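Local structure of RNase NGR3 (Nicotiana glutinosa, 1VD3) at residues 134-139 / 203-208. The protein probably cleaves RNA as a secreted plant endoribonuclease of the RNase T2 family, and holds a uridine monophosphate in its active site here. Residues are numbered along the deposited sequence; the frame is centred on the assembly and turned at random.
Sequences ITPRNG and IEFPPF
Residues 134-139 run antiparallel to 203-208, and a single direct backbone hydrogen bond links them, from Arg137 N to Phe205 O at 2.8 Å. The donor lies above the carbonyl plane. The same oxygen also receives a CA-H...O contact from Pro136. A water takes the place of a second direct bond. It accepts from Phe205 N and donates to Arg137 O and Gly139 O, so three backbone groups grip it.

Phe205 has CG anti to its backbone N (chi1 -178°), which lays the ring alongside Pro136. Pro136 CG sits over one ring face, 4.0 Å from the centroid and offset toward the rim, in a CH-pi contact. Ile134 O lies at the ring edge, and Ile134 CG2 touches Phe205 CD2 at 3.9 Å. The contact joins the loop between helices 125-131 and 144-155 to the C-terminal strand 202-205 of this RNase T2 fold. Backbone hydrogen bonds of Glu204 with His171 and Ile173 tie this strand to strand 171-181, and Ile173 also touches Phe205.

Glu204 is fully extended as far as CD (chi1 -179°, chi2 -177°). Its OE2 therefore reaches Gly139 N at 2.6 Å, a nearly straight bond using the anti lone pair. OE1 has a weak bond to Gln172 and lies close to Asp166, which may raise the pKa of Glu204. At the other end, Pro207 CB meets Pro136 CB. Asn138 crosses Pro207 roughly at right angles, with OD1 3.2 Å from Pro207 CG.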
ATOM      1  N   ILE A 134     -15.484  -6.661  10.189  1.00 28.31           N
ATOM      2  CA  ILE A 134     -15.311  -6.685   8.746  1.00 25.39           C
ATOM      3  C   ILE A 134     -14.209  -7.689   8.431  1.00 25.21           C
ATOM      4  O   ILE A 134     -13.031  -7.431   8.673  1.00 24.41           O
ATOM      5  CB  ILE A 134     -14.924  -5.288   8.214  1.00 23.83           C
ATOM      6  CG1 ILE A 134     -16.026  -4.287   8.568  1.00 21.01           C
ATOM      7  CG2 ILE A 134     -14.710  -5.341   6.709  1.00 22.65           C
ATOM      8  CD1 ILE A 134     -15.717  -2.863   8.173  1.00 20.09           C
ATOM      9  N   THR A 135     -14.609  -8.842   7.906  1.00 23.92           N
ATOM     10  CA  THR A 135     -13.675  -9.903   7.572  1.00 24.39           C
ATOM     11  C   THR A 135     -13.848 -10.354   6.126  1.00 23.60           C
ATOM     12  O   THR A 135     -14.923 -10.203   5.537  1.00 22.10           O
ATOM     13  CB  THR A 135     -13.873 -11.113   8.511  1.00 26.56           C
ATOM     14  OG1 THR A 135     -15.226 -11.570   8.424  1.00 28.07           O
ATOM     15  CG2 THR A 135     -13.579 -10.718   9.954  1.00 26.59           C
ATOM     16  N   PRO A 136     -12.784 -10.913   5.529  1.00 22.27           N
ATOM     17  CA  PRO A 136     -12.813 -11.386   4.144  1.00 21.98           C
ATOM     18  C   PRO A 136     -13.913 -12.405   3.838  1.00 26.02           C
ATOM     19  O   PRO A 136     -14.130 -13.350   4.594  1.00 25.68           O
ATOM     20  CB  PRO A 136     -11.421 -11.975   3.955  1.00 21.64           C
ATOM     21  CG  PRO A 136     -10.582 -11.134   4.848  1.00 19.32           C
ATOM     22  CD  PRO A 136     -11.429 -11.040   6.091  1.00 21.99           C
ATOM     23  N   ARG A 137     -14.595 -12.192   2.719  1.00 25.80           N
ATOM     24  CA  ARG A 137     -15.661 -13.071   2.253  1.00 28.34           C
ATOM     25  C   ARG A 137     -16.071 -12.597   0.861  1.00 30.67           C
ATOM     26  O   ARG A 137     -15.868 -11.435   0.519  1.00 28.76           O
ATOM     27  CB  ARG A 137     -16.857 -13.049   3.222  1.00 28.31           C
ATOM     28  CG  ARG A 137     -17.474 -11.682   3.491  1.00 26.74           C
ATOM     29  CD  ARG A 137     -18.544 -11.755   4.589  1.00 27.77           C
ATOM     30  NE  ARG A 137     -19.705 -12.550   4.191  1.00 29.49           N
ATOM     31  CZ  ARG A 137     -20.729 -12.845   4.991  1.00 29.15           C
ATOM     32  NH1 ARG A 137     -20.749 -12.413   6.245  1.00 25.02           N
ATOM     33  NH2 ARG A 137     -21.740 -13.574   4.535  1.00 26.50           N
ATOM     34  N   ASN A 138     -16.625 -13.499   0.054  1.00 32.93           N
ATOM     35  CA  ASN A 138     -17.038 -13.155  -1.307  1.00 35.26           C
ATOM     36  C   ASN A 138     -18.322 -12.330  -1.362  1.00 32.90           C
ATOM     37  O   ASN A 138     -19.173 -12.426  -0.476  1.00 32.00           O
ATOM     38  CB  ASN A 138     -17.208 -14.429  -2.140  1.00 39.58           C
ATOM     39  CG  ASN A 138     -15.901 -15.177  -2.336  1.00 45.98           C
ATOM     40  OD1 ASN A 138     -15.262 -15.598  -1.372  1.00 50.17           O
ATOM     41  ND2 ASN A 138     -15.496 -15.343  -3.591  1.00 48.47           N
ATOM     42  N   GLY A 139     -18.448 -11.519  -2.410  1.00 30.92           N
ATOM     43  CA  GLY A 139     -19.627 -10.687  -2.584  1.00 28.22           C
ATOM     44  C   GLY A 139     -19.505  -9.299  -1.979  1.00 25.20           C
ATOM     45  O   GLY A 139     -18.780  -9.100  -1.006  1.00 22.49           O
ATOM     46  N   ILE A 203     -19.108  -2.852  -1.167  1.00 18.02           N
ATOM     47  CA  ILE A 203     -17.975  -3.471  -1.837  1.00 17.14           C
ATOM     48  C   ILE A 203     -17.567  -4.811  -1.240  1.00 17.75           C
ATOM     49  O   ILE A 203     -17.969  -5.168  -0.134  1.00 17.23           O
ATOM     50  CB  ILE A 203     -16.741  -2.541  -1.847  1.00 19.47           C
ATOM     51  CG1 ILE A 203     -16.316  -2.212  -0.417  1.00 20.17           C
ATOM     52  CG2 ILE A 203     -17.057  -1.268  -2.623  1.00 17.72           C
ATOM     53  CD1 ILE A 203     -15.036  -1.384  -0.339  1.00 23.22           C
ATOM     54  N   GLU A 204     -16.755  -5.534  -2.000  1.00 15.82           N
ATOM     55  CA  GLU A 204     -16.270  -6.842  -1.602  1.00 16.64           C
ATOM     56  C   GLU A 204     -14.887  -6.770  -0.964  1.00 18.31           C
ATOM     57  O   GLU A 204     -14.036  -5.973  -1.372  1.00 16.46           O
ATOM     58  CB  GLU A 204     -16.224  -7.752  -2.827  1.00 19.85           C
ATOM     59  CG  GLU A 204     -15.756  -9.172  -2.552  1.00 24.53           C
ATOM     60  CD  GLU A 204     -15.677  -9.988  -3.819  1.00 26.75           C
ATOM     61  OE1 GLU A 204     -14.821  -9.675  -4.676  1.00 27.51           O
ATOM     62  OE2 GLU A 204     -16.476 -10.939  -3.962  1.00 31.75           O
ATOM     63  N   PHE A 205     -14.686  -7.604   0.050  1.00 17.88           N
ATOM     64  CA  PHE A 205     -13.418  -7.715   0.770  1.00 19.09           C
ATOM     65  C   PHE A 205     -13.104  -9.202   0.586  1.00 19.49           C
ATOM     66  O   PHE A 205     -13.260 -10.003   1.509  1.00 21.51           O
ATOM     67  CB  PHE A 205     -13.634  -7.358   2.248  1.00 16.88           C
ATOM     68  CG  PHE A 205     -12.383  -7.378   3.083  1.00 20.46           C
ATOM     69  CD1 PHE A 205     -11.134  -7.153   2.512  1.00 19.50           C
ATOM     70  CD2 PHE A 205     -12.462  -7.576   4.459  1.00 20.75           C
ATOM     71  CE1 PHE A 205      -9.982  -7.125   3.302  1.00 20.44           C
ATOM     72  CE2 PHE A 205     -11.319  -7.550   5.258  1.00 23.81           C
ATOM     73  CZ  PHE A 205     -10.077  -7.321   4.673  1.00 19.39           C
ATOM     74  N   PRO A 206     -12.660  -9.581  -0.628  1.00 22.01           N
ATOM     75  CA  PRO A 206     -12.315 -10.944  -1.044  1.00 22.97           C
ATOM     76  C   PRO A 206     -11.294 -11.710  -0.209  1.00 26.80           C
ATOM     77  O   PRO A 206     -10.229 -11.198   0.131  1.00 22.81           O
ATOM     78  CB  PRO A 206     -11.857 -10.756  -2.489  1.00 24.03           C
ATOM     79  CG  PRO A 206     -11.209  -9.401  -2.452  1.00 20.20           C
ATOM     80  CD  PRO A 206     -12.213  -8.605  -1.643  1.00 22.78           C
ATOM     81  N   PRO A 207     -11.621 -12.963   0.141  1.00 31.13           N
ATOM     82  CA  PRO A 207     -10.728 -13.813   0.934  1.00 34.55           C
ATOM     83  C   PRO A 207      -9.632 -14.375   0.025  1.00 39.29           C
ATOM     84  O   PRO A 207      -9.711 -14.253  -1.199  1.00 39.02           O
ATOM     85  CB  PRO A 207     -11.661 -14.904   1.439  1.00 34.52           C
ATOM     86  CG  PRO A 207     -12.595 -15.081   0.266  1.00 33.25           C
ATOM     87  CD  PRO A 207     -12.901 -13.649  -0.128  1.00 30.98           C
ATOM     88  N   PHE A 208      -8.617 -14.992   0.624  1.00 43.10           N
ATOM     89  CA  PHE A 208      -7.515 -15.574  -0.133  1.00 47.45           C
ATOM     90  C   PHE A 208      -7.729 -17.069  -0.356  1.00 48.61           C
ATOM     91  O   PHE A 208      -8.288 -17.763   0.498  1.00 51.71           O
ATOM     92  CB  PHE A 208      -6.190 -15.348   0.606  1.00 49.13           C
ATOM     93  CG  PHE A 208      -5.194 -14.523  -0.162  1.00 51.58           C
ATOM     94  CD1 PHE A 208      -4.545 -13.460   0.456  1.00 53.11           C
ATOM     95  CD2 PHE A 208      -4.887 -14.819  -1.491  1.00 52.16           C
ATOM     96  CE1 PHE A 208      -3.599 -12.702  -0.230  1.00 52.77           C
ATOM     97  CE2 PHE A 208      -3.941 -14.067  -2.192  1.00 53.44           C
ATOM     98  CZ  PHE A 208      -3.295 -13.005  -1.557  1.00 51.44           C
TER
HETATM   99  O   HOH W   1     -16.867  -9.122   1.139  1.00 20.36           O